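Local coordinates for putative uncharacterized protein pf13_0012 (PDB 2VWA) that is a malaria sporozoite membrane protein essential for liver-stage development, whose soluble domain binds phosphatidylethanolamine, at residues N13-D18 and N69-K74; Y56-V61 and K79-L84. All blocks are in the same frame, centred on the assembly; numbering follows the deposited sequence.

Contact 1 (N13-D18 and N69-K74)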
ATOM      1  N   ASN A  13     -10.740   6.212   8.431  1.00 23.47           N
ATOM      2  CA  ASN A  13     -11.673   6.100   7.315  1.00 21.31           C
ATOM      3  C   ASN A  13     -13.039   5.948   7.937  1.00 21.12           C
ATOM      4  O   ASN A  13     -13.263   5.010   8.708  1.00 20.45           O
ATOM      5  CB  ASN A  13     -11.362   4.877   6.439  1.00 20.85           C
ATOM      6  CG  ASN A  13     -12.121   4.889   5.093  1.00 18.47           C
ATOM      7  OD1 ASN A  13     -13.327   5.128   5.043  1.00 15.22           O
ATOM      8  ND2 ASN A  13     -11.401   4.623   4.004  1.00 12.87           N
ATOM      9  N   LYS A  14     -13.942   6.877   7.622  1.00 20.85           N
ATOM     10  CA  LYS A  14     -15.305   6.830   8.152  1.00 21.48           C
ATOM     11  C   LYS A  14     -16.350   6.481   7.088  1.00 20.65           C
ATOM     12  O   LYS A  14     -17.555   6.452   7.365  1.00 21.26           O
ATOM     13  CB  LYS A  14     -15.668   8.156   8.807  1.00 22.32           C
ATOM     14  CG  LYS A  14     -15.242   8.267  10.241  1.00 25.13           C
ATOM     15  CD  LYS A  14     -15.145   9.737  10.623  1.00 30.28           C
ATOM     16  CE  LYS A  14     -14.840   9.892  12.099  1.00 33.23           C
ATOM     17  NZ  LYS A  14     -13.916  11.043  12.320  1.00 36.38           N
ATOM     18  N   ASN A  15     -15.889   6.226   5.872  1.00 19.00           N
ATOM     19  CA  ASN A  15     -16.742   5.667   4.863  1.00 17.37           C
ATOM     20  C   ASN A  15     -17.077   4.189   5.143  1.00 17.15           C
ATOM     21  O   ASN A  15     -16.163   3.347   5.225  1.00 16.99           O
ATOM     22  CB  ASN A  15     -16.053   5.792   3.526  1.00 16.80           C
ATOM     23  CG  ASN A  15     -16.915   5.337   2.409  1.00 14.87           C
ATOM     24  OD1 ASN A  15     -18.143   5.387   2.498  1.00 14.26           O
ATOM     25  ND2 ASN A  15     -16.290   4.887   1.337  1.00 13.34           N
ATOM     26  N   ASN A  16     -18.373   3.878   5.299  1.00 16.22           N
ATOM     27  CA  ASN A  16     -18.813   2.464   5.321  1.00 15.35           C
ATOM     28  C   ASN A  16     -19.580   1.956   4.098  1.00 13.76           C
ATOM     29  O   ASN A  16     -20.242   0.937   4.179  1.00 13.92           O
ATOM     30  CB  ASN A  16     -19.534   2.071   6.624  1.00 15.56           C
ATOM     31  CG  ASN A  16     -18.784   2.547   7.882  1.00 18.52           C
ATOM     32  OD1 ASN A  16     -18.651   3.755   8.125  1.00 18.91           O
ATOM     33  ND2 ASN A  16     -18.293   1.598   8.677  1.00 20.02           N
ATOM     34  N   VAL A  17     -19.438   2.637   2.968  1.00 11.80           N
ATOM     35  CA  VAL A  17     -20.068   2.217   1.715  1.00 10.78           C
ATOM     36  C   VAL A  17     -19.026   1.657   0.723  1.00 10.41           C
ATOM     37  O   VAL A  17     -18.265   2.422   0.125  1.00 10.56           O
ATOM     38  CB  VAL A  17     -20.812   3.399   1.048  1.00 10.57           C
ATOM     39  CG1 VAL A  17     -21.527   2.944  -0.222  1.00  7.93           C
ATOM     40  CG2 VAL A  17     -21.819   4.001   2.033  1.00 10.31           C
ATOM     41  N   ASP A  18     -18.991   0.335   0.571  1.00  9.14           N
ATOM     42  CA  ASP A  18     -18.012  -0.337  -0.283  1.00  8.26           C
ATOM     43  C   ASP A  18     -18.065   0.126  -1.749  1.00  7.24           C
ATOM     44  O   ASP A  18     -19.165   0.391  -2.283  1.00  6.54           O
ATOM     45  CB  ASP A  18     -18.249  -1.857  -0.298  1.00  8.93           C
ATOM     46  CG  ASP A  18     -18.003  -2.534   1.042  1.00 10.47           C
ATOM     47  OD1 ASP A  18     -17.364  -1.942   1.939  1.00 13.27           O
ATOM     48  OD2 ASP A  18     -18.447  -3.702   1.191  1.00 11.80           O
ATOM     49  N   ASN A  69      -8.858   9.745  -6.399  1.00 19.91           N
ATOM     50  CA  ASN A  69     -10.230  10.123  -6.050  1.00 19.99           C
ATOM     51  C   ASN A  69     -11.153   8.926  -5.972  1.00 18.47           C
ATOM     52  O   ASN A  69     -12.143   8.859  -6.670  1.00 18.76           O
ATOM     53  CB  ASN A  69     -10.796  11.158  -7.040  1.00 21.19           C
ATOM     54  CG  ASN A  69     -12.214  11.599  -6.672  1.00 24.43           C
ATOM     55  OD1 ASN A  69     -12.470  12.058  -5.544  1.00 27.53           O
ATOM     56  ND2 ASN A  69     -13.149  11.439  -7.617  1.00 26.27           N
ATOM     57  N   ILE A  70     -10.797   7.956  -5.151  1.00 17.30           N
ATOM     58  CA  ILE A  70     -11.683   6.833  -4.896  1.00 15.88           C
ATOM     59  C   ILE A  70     -11.750   6.647  -3.394  1.00 15.71           C
ATOM     60  O   ILE A  70     -10.730   6.762  -2.699  1.00 16.24           O
ATOM     61  CB  ILE A  70     -11.204   5.537  -5.590  1.00 15.52           C
ATOM     62  CG1 ILE A  70     -12.295   4.463  -5.531  1.00 14.39           C
ATOM     63  CG2 ILE A  70      -9.909   5.056  -4.984  1.00 15.39           C
ATOM     64  CD1 ILE A  70     -11.841   3.085  -5.972  1.00 14.92           C
ATOM     65  N   SER A  71     -12.937   6.381  -2.881  1.00 14.42           N
ATOM     66  CA  SER A  71     -13.057   6.221  -1.457  1.00 13.71           C
ATOM     67  C   SER A  71     -13.494   4.804  -1.102  1.00 13.35           C
ATOM     68  O   SER A  71     -14.683   4.460  -1.187  1.00 13.56           O
ATOM     69  CB  SER A  71     -14.001   7.271  -0.861  1.00 13.48           C
ATOM     70  OG  SER A  71     -14.258   6.964   0.503  1.00 14.38           O
ATOM     71  N   LEU A  72     -12.515   3.994  -0.706  1.00 12.30           N
ATOM     72  CA  LEU A  72     -12.749   2.654  -0.177  1.00 11.20           C
ATOM     73  C   LEU A  72     -13.508   2.786   1.105  1.00 10.83           C
ATOM     74  O   LEU A  72     -13.456   3.831   1.745  1.00 10.12           O
ATOM     75  CB  LEU A  72     -11.416   1.964   0.104  1.00 10.73           C
ATOM     76  CG  LEU A  72     -10.849   1.015  -0.966  1.00 11.58           C
ATOM     77  CD1 LEU A  72     -11.166   1.418  -2.378  1.00  9.95           C
ATOM     78  CD2 LEU A  72      -9.333   0.750  -0.804  1.00 10.87           C
ATOM     79  N   SER A  73     -14.236   1.740   1.477  1.00 10.54           N
ATOM     80  CA  SER A  73     -14.760   1.676   2.833  1.00 10.96           C
ATOM     81  C   SER A  73     -13.675   1.291   3.849  1.00 11.85           C
ATOM     82  O   SER A  73     -12.618   0.761   3.466  1.00 11.10           O
ATOM     83  CB  SER A  73     -15.917   0.698   2.895  1.00 10.62           C
ATOM     84  OG  SER A  73     -15.454  -0.605   2.693  1.00  9.18           O
ATOM     85  N   LYS A  74     -13.937   1.559   5.137  1.00 13.25           N
ATOM     86  CA  LYS A  74     -12.979   1.257   6.203  1.00 14.87           C
ATOM     87  C   LYS A  74     -12.570  -0.195   6.087  1.00 14.56           C
ATOM     88  O   LYS A  74     -11.368  -0.519   6.097  1.00 14.57           O
ATOM     89  CB  LYS A  74     -13.565   1.516   7.596  1.00 15.01           C
ATOM     90  CG  LYS A  74     -12.495   1.637   8.710  1.00 17.40           C
ATOM     91  CD  LYS A  74     -13.027   1.277  10.108  1.00 18.97           C
ATOM     92  CE  LYS A  74     -13.523   2.504  10.914  1.00 26.08           C
ATOM     93  NZ  LYS A  74     -14.831   3.105  10.437  1.00 28.81           N
TER
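Two Asx turns in a row, at Asn13 and Asn15, dock on the loop that ends at the N-cap Ser73. In each asparagine CG is anti to the backbone N (chi1 -168° in Asn13), and OD1 accepts from the backbone N two residues on. The amide nitrogens then face the other loop. Leu72 O takes Asn13 ND2 at 3.2 Å, with the donor well above the carbonyl plane. It also takes a weak bond from Asn15 ND2, at 3.1 Å, so Leu72 O is shared by both amides, the second weakly. Asn13 ND2 also bonds Glu77 OE1. The backbones join as well. Lys74 N gives a 2.9 Å bond to Asn15 O. The Lys74 chain bends at chi3 and chi4 and curls round Asn13 O, which NZ meets at 3.0 Å, in the carbonyl plane. At the other end, Ser73 OG is modelled only 2.5 Å from Asp18 OD1, as donor; the exact length is doubtful. The same OG caps a backbone N in the first turn of the helix. The contact lies at the surface. It ties the loop before helix 21-41 to the loop between helices 54-67 and 74-99, and to the first residue of helix 74-99. Leu72 packs on Phe27 of helix 21-41 and on Val19.

Contact 2 (Y56-V61 and K79-L84). With PTY (phosphatidylethanolamine), chain G.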
ATOM      1  N   TYR A  56       3.262   2.373   7.266  1.00 20.17           N
ATOM      2  CA  TYR A  56       3.743   2.579   5.929  1.00 18.95           C
ATOM      3  C   TYR A  56       2.745   2.140   4.850  1.00 20.49           C
ATOM      4  O   TYR A  56       2.517   2.857   3.867  1.00 19.94           O
ATOM      5  CB  TYR A  56       5.059   1.844   5.784  1.00 17.67           C
ATOM      6  CG  TYR A  56       5.627   1.782   4.400  1.00 14.17           C
ATOM      7  CD1 TYR A  56       5.816   2.942   3.642  1.00 10.14           C
ATOM      8  CD2 TYR A  56       6.011   0.556   3.859  1.00  9.71           C
ATOM      9  CE1 TYR A  56       6.359   2.879   2.369  1.00  9.11           C
ATOM     10  CE2 TYR A  56       6.561   0.478   2.594  1.00  9.54           C
ATOM     11  CZ  TYR A  56       6.733   1.635   1.858  1.00 12.13           C
ATOM     12  OH  TYR A  56       7.280   1.544   0.605  1.00 13.88           O
HETATM   13  N   MSE A  57       2.130   0.979   5.018  1.00 21.98           N
HETATM   14  CA  MSE A  57       1.159   0.569   4.022  1.00 25.53           C
HETATM   15  C   MSE A  57      -0.139   1.353   4.087  1.00 22.13           C
HETATM   16  O   MSE A  57      -0.697   1.671   3.048  1.00 21.05           O
HETATM   17  CB  MSE A  57       0.924  -0.924   4.023  1.00 25.01           C
HETATM   18  CG  MSE A  57       1.656  -1.627   5.079  1.00 29.44           C
HETATM   19 SE   MSE A  57       2.417  -3.208   4.268  1.00 38.57          SE
HETATM   20  CE  MSE A  57       4.135  -3.287   5.197  1.00 31.45           C
ATOM     21  N   GLN A  58      -0.584   1.674   5.299  1.00 21.03           N
ATOM     22  CA  GLN A  58      -1.746   2.523   5.512  1.00 20.45           C
ATOM     23  C   GLN A  58      -1.586   3.887   4.852  1.00 18.79           C
ATOM     24  O   GLN A  58      -2.453   4.322   4.108  1.00 17.83           O
ATOM     25  CB  GLN A  58      -2.009   2.716   6.995  1.00 21.40           C
ATOM     26  CG  GLN A  58      -2.881   1.653   7.614  1.00 25.83           C
ATOM     27  CD  GLN A  58      -3.816   2.220   8.679  1.00 31.55           C
ATOM     28  OE1 GLN A  58      -3.379   2.558   9.783  1.00 34.92           O
ATOM     29  NE2 GLN A  58      -5.114   2.328   8.351  1.00 31.94           N
ATOM     30  N   LYS A  59      -0.463   4.549   5.112  1.00 17.81           N
ATOM     31  CA  LYS A  59      -0.211   5.876   4.539  1.00 16.77           C
ATOM     32  C   LYS A  59      -0.295   5.808   3.036  1.00 15.43           C
ATOM     33  O   LYS A  59      -0.781   6.743   2.401  1.00 15.49           O
ATOM     34  CB  LYS A  59       1.137   6.440   4.966  1.00 17.08           C
ATOM     35  CG  LYS A  59       1.218   6.878   6.413  1.00 18.16           C
ATOM     36  CD  LYS A  59       2.550   7.557   6.610  1.00 23.14           C
ATOM     37  CE  LYS A  59       2.922   7.683   8.069  1.00 25.46           C
ATOM     38  NZ  LYS A  59       2.235   8.833   8.687  1.00 28.79           N
ATOM     39  N   PHE A  60       0.142   4.683   2.488  1.00 14.22           N
ATOM     40  CA  PHE A  60       0.086   4.438   1.046  1.00 13.78           C
ATOM     41  C   PHE A  60      -1.325   4.237   0.493  1.00 12.87           C
ATOM     42  O   PHE A  60      -1.661   4.762  -0.567  1.00 12.29           O
ATOM     43  CB  PHE A  60       0.958   3.241   0.655  1.00 13.72           C
ATOM     44  CG  PHE A  60       1.913   3.563  -0.413  1.00 14.76           C
ATOM     45  CD1 PHE A  60       1.521   3.510  -1.745  1.00 15.93           C
ATOM     46  CD2 PHE A  60       3.197   3.995  -0.099  1.00 14.86           C
ATOM     47  CE1 PHE A  60       2.417   3.861  -2.755  1.00 16.43           C
ATOM     48  CE2 PHE A  60       4.089   4.349  -1.110  1.00 15.24           C
ATOM     49  CZ  PHE A  60       3.697   4.290  -2.430  1.00 13.77           C
ATOM     50  N   VAL A  61      -2.136   3.477   1.215  1.00 11.79           N
ATOM     51  CA  VAL A  61      -3.498   3.210   0.795  1.00 11.64           C
ATOM     52  C   VAL A  61      -4.335   4.497   0.917  1.00 12.47           C
ATOM     53  O   VAL A  61      -5.201   4.766   0.080  1.00 12.47           O
ATOM     54  CB  VAL A  61      -4.133   2.005   1.592  1.00 11.02           C
ATOM     55  CG1 VAL A  61      -5.620   1.890   1.324  1.00  8.22           C
ATOM     56  CG2 VAL A  61      -3.429   0.685   1.241  1.00  8.87           C
ATOM     57  N   LYS A  79      -8.528  -4.293   4.382  1.00 10.78           N
ATOM     58  CA  LYS A  79      -8.247  -5.440   3.550  1.00 11.75           C
ATOM     59  C   LYS A  79      -7.136  -5.082   2.485  1.00 10.34           C
ATOM     60  O   LYS A  79      -6.265  -5.893   2.176  1.00  9.63           O
ATOM     61  CB  LYS A  79      -9.560  -5.936   2.946  1.00 11.40           C
ATOM     62  CG  LYS A  79      -9.462  -7.217   2.157  1.00 15.87           C
ATOM     63  CD  LYS A  79     -10.831  -7.881   1.938  1.00 16.47           C
ATOM     64  CE  LYS A  79     -10.874  -8.599   0.560  1.00 24.44           C
ATOM     65  NZ  LYS A  79     -12.119  -8.234  -0.250  1.00 28.42           N
ATOM     66  N   ALA A  80      -7.121  -3.844   2.004  1.00  8.86           N
ATOM     67  CA  ALA A  80      -6.137  -3.450   1.014  1.00  8.62           C
ATOM     68  C   ALA A  80      -4.709  -3.387   1.600  1.00  8.14           C
ATOM     69  O   ALA A  80      -3.743  -3.764   0.928  1.00  7.42           O
ATOM     70  CB  ALA A  80      -6.534  -2.132   0.353  1.00  7.60           C
ATOM     71  N   VAL A  81      -4.608  -2.909   2.841  1.00  7.96           N
ATOM     72  CA  VAL A  81      -3.383  -2.866   3.638  1.00  8.41           C
ATOM     73  C   VAL A  81      -2.830  -4.255   3.853  1.00  9.34           C
ATOM     74  O   VAL A  81      -1.665  -4.514   3.577  1.00  9.22           O
ATOM     75  CB  VAL A  81      -3.647  -2.236   5.024  1.00  8.86           C
ATOM     76  CG1 VAL A  81      -2.445  -2.472   6.003  1.00  7.99           C
ATOM     77  CG2 VAL A  81      -3.969  -0.746   4.886  1.00  6.43           C
HETATM   78  N   MSE A  82      -3.672  -5.167   4.317  1.00 11.03           N
HETATM   79  CA  MSE A  82      -3.265  -6.572   4.428  1.00 12.86           C
HETATM   80  C   MSE A  82      -2.712  -7.118   3.095  1.00 12.32           C
HETATM   81  O   MSE A  82      -1.720  -7.853   3.076  1.00 11.53           O
HETATM   82  CB  MSE A  82      -4.421  -7.435   4.953  1.00 14.26           C
HETATM   83  CG  MSE A  82      -4.747  -7.208   6.432  1.00 21.58           C
HETATM   84 SE   MSE A  82      -3.101  -7.282   7.557  1.00 45.70          SE
HETATM   85  CE  MSE A  82      -2.553  -9.151   7.139  1.00 35.52           C
ATOM     86  N   ASP A  83      -3.347  -6.733   1.991  1.00 11.57           N
ATOM     87  CA  ASP A  83      -2.945  -7.198   0.684  1.00 12.20           C
ATOM     88  C   ASP A  83      -1.573  -6.647   0.312  1.00 11.20           C
ATOM     89  O   ASP A  83      -0.711  -7.370  -0.129  1.00 10.11           O
ATOM     90  CB  ASP A  83      -4.005  -6.821  -0.352  1.00 13.12           C
ATOM     91  CG  ASP A  83      -3.746  -7.442  -1.708  1.00 18.63           C
ATOM     92  OD1 ASP A  83      -2.724  -7.099  -2.362  1.00 23.13           O
ATOM     93  OD2 ASP A  83      -4.569  -8.283  -2.140  1.00 25.27           O
ATOM     94  N   LEU A  84      -1.376  -5.359   0.513  1.00 11.46           N
ATOM     95  CA  LEU A  84      -0.062  -4.744   0.300  1.00 12.07           C
ATOM     96  C   LEU A  84       1.040  -5.373   1.135  1.00 11.36           C
ATOM     97  O   LEU A  84       2.146  -5.541   0.650  1.00 12.36           O
ATOM     98  CB  LEU A  84      -0.123  -3.228   0.542  1.00 12.14           C
ATOM     99  CG  LEU A  84      -0.320  -2.394  -0.723  1.00 12.75           C
ATOM    100  CD1 LEU A  84      -1.289  -3.012  -1.703  1.00 12.68           C
ATOM    101  CD2 LEU A  84      -0.740  -1.001  -0.345  1.00 11.32           C
TER
HETATM  102  C1  PTY G1230       8.253  -7.899 -11.486  0.50 54.27           C
HETATM  103  C2  PTY G1230      14.178  -6.081 -11.044  0.50 54.13           C
HETATM  104  C3  PTY G1230      13.391  -5.211 -10.067  0.50 54.62           C
HETATM  105  O4  PTY G1230       6.917  -8.391 -11.382  0.50 54.98           O
HETATM  106  C5  PTY G1230      10.395  -7.721 -10.236  0.50 54.18           C
HETATM  107  C6  PTY G1230       8.878  -7.837 -10.097  0.50 53.78           C
HETATM  108  O7  PTY G1230       8.530  -9.013  -9.357  0.50 52.71           O
HETATM  109  C8  PTY G1230       8.212  -8.781  -7.944  0.50 51.87           C
HETATM  110  O10 PTY G1230       8.934  -8.063  -7.269  0.50 51.14           O
HETATM  111  C11 PTY G1230       7.005  -9.435  -7.302  0.50 51.01           C
HETATM  112  C12 PTY G1230       7.096 -10.953  -7.453  0.50 50.74           C
HETATM  113  C13 PTY G1230       6.209 -11.711  -6.466  0.50 50.29           C
HETATM  114  C14 PTY G1230       4.736 -11.683  -6.862  0.50 50.41           C
HETATM  115  C15 PTY G1230       4.286 -12.992  -7.508  0.50 50.21           C
HETATM  116  C16 PTY G1230       2.987 -12.811  -8.292  0.50 49.53           C
HETATM  117  C17 PTY G1230       1.780 -13.005  -7.375  0.50 49.58           C
HETATM  118  C18 PTY G1230       0.459 -12.778  -8.101  0.50 49.51           C
HETATM  119  C19 PTY G1230      -0.693 -13.404  -7.323  0.50 49.48           C
HETATM  120  C20 PTY G1230      -1.599 -12.336  -6.714  0.50 49.47           C
HETATM  121  C21 PTY G1230      -1.485 -12.276  -5.194  0.50 48.93           C
HETATM  122  C22 PTY G1230      -2.355 -13.336  -4.519  0.50 49.25           C
HETATM  123  C23 PTY G1230      -3.579 -12.737  -3.831  0.50 48.93           C
HETATM  124  C24 PTY G1230      -3.374 -12.586  -2.324  0.50 48.20           C
HETATM  125  C25 PTY G1230      -4.310 -11.504  -1.796  0.50 47.89           C
HETATM  126  C26 PTY G1230      -3.966 -11.044  -0.383  0.50 47.19           C
HETATM  127  C27 PTY G1230      -5.144 -10.253   0.168  0.50 47.16           C
HETATM  128  C28 PTY G1230      -5.241 -10.284   1.686  0.50 47.63           C
HETATM  129  C29 PTY G1230      -6.237  -9.236   2.145  0.50 47.22           C
HETATM  130  C30 PTY G1230       6.510  -9.613 -12.063  0.50 55.26           C
HETATM  131  C31 PTY G1230       6.931 -10.970 -11.535  0.50 55.66           C
HETATM  132  O30 PTY G1230       5.822  -9.521 -13.066  0.50 54.83           O
HETATM  133  C32 PTY G1230       5.739 -11.719 -10.947  0.50 55.98           C
HETATM  134  C33 PTY G1230       6.047 -13.209 -10.823  0.50 56.76           C
HETATM  135  C34 PTY G1230       4.902 -14.071 -11.357  0.50 57.11           C
HETATM  136  C35 PTY G1230       5.034 -15.512 -10.865  0.50 57.66           C
HETATM  137  C36 PTY G1230       4.818 -16.502 -12.008  0.50 58.29           C
HETATM  138  C37 PTY G1230       3.497 -17.248 -11.858  0.50 58.60           C
HETATM  139  C38 PTY G1230       2.904 -17.590 -13.221  0.50 59.34           C
HETATM  140  C39 PTY G1230       1.627 -16.797 -13.498  0.50 59.81           C
HETATM  141  C40 PTY G1230       0.411 -17.717 -13.628  0.50 60.07           C
HETATM  142  C41 PTY G1230      -0.892 -16.965 -13.360  0.50 60.01           C
HETATM  143  C42 PTY G1230      -1.588 -17.479 -12.101  0.50 60.05           C
HETATM  144  C43 PTY G1230      -3.103 -17.305 -12.195  0.50 60.21           C
HETATM  145  C44 PTY G1230      -3.667 -16.689 -10.929  0.50 59.94           C
HETATM  146  P1  PTY G1230      10.852  -5.172 -10.915  0.50 55.81           P
HETATM  147  O11 PTY G1230      12.331  -4.535 -10.751  0.50 55.03           O
HETATM  148  O12 PTY G1230       9.847  -4.140 -10.457  0.50 54.74           O
HETATM  149  O13 PTY G1230      10.736  -5.732 -12.317  0.50 55.55           O
HETATM  150  O14 PTY G1230      10.825  -6.408  -9.864  0.50 54.95           O
HETATM  151  N1  PTY G1230      15.497  -5.509 -11.241  0.50 53.40           N
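Val61 and Val81 hold the same rotamer, with CG1 anti to the backbone N (chi1 170° in Val61) and CG2 beside the backbone N. This brings the two CG2 methyls together at 4.0 Å, the side chains crossing at a slant. Val61 CG2 also meets Leu84 CD2 at 3.5 Å, the closest side-chain approach between the two segments. Its other methyl, CG1, lies 4.2 Å from Ala80 CB. Val61 thus reaches three residues of segment 79-84 with two methyls. Val81 CG2 has a second neighbour, the aliphatic CG of Gln58, at 3.8 Å. Val81 CG1 faces Met57 CB. Met57 is a selenomethionine. Its CB points at the other helix, but its chain bends at chi2 and chi3, and SE comes to rest 4.0 Å from the backbone C of Leu84. The contact is made by carbon and selenium atoms and is largely buried near the centre of the chain. The axes of segments 56-61 and 79-84 come within 9.1 Å, with 123° between their directions, a steep crossing. Phe60 and Tyr56 belong to the same core and pack on Ile35 of helix 21-41. Lipid lies along another side of segment 79-84. There Asp83 OD2 sits 3.1 Å from acyl carbon C27, although Arg32 pairs with the same oxygen in a salt bridge. Carbon C29 lies against Lys79 CG and Met82 CB. Lys79, Met82 and Asp83 belong to the phosphatidylethanolamine pocket. The arrangement is that of a compact all-helical domain: helix 74-99 packs alanine, valine and leucine side chains against Val61, Met57 and the aliphatic part of Gln58, and offers other residues to a lipid tail.

Contact 1 joins two loops and takes in only Lys74 of helix 74-99; contact 2 packs helix 54-67 on that helix. Contact 1 lies at the surface, its centre about 15 Å from the chain centre; contact 2 lies in the core, its centre about 4 Å from the chain centre. Their chemistry follows. Contact 1 is a polar seam of amide, lysine and serine bonds between loops. Contact 2 is apolar packing between helices, with the lipid pocket on the same helix. Their centres are about 14 Å apart, and they meet where Leu72 CD2 packs on Ala80 CB at 4.2 Å. Their segments alternate along the chain.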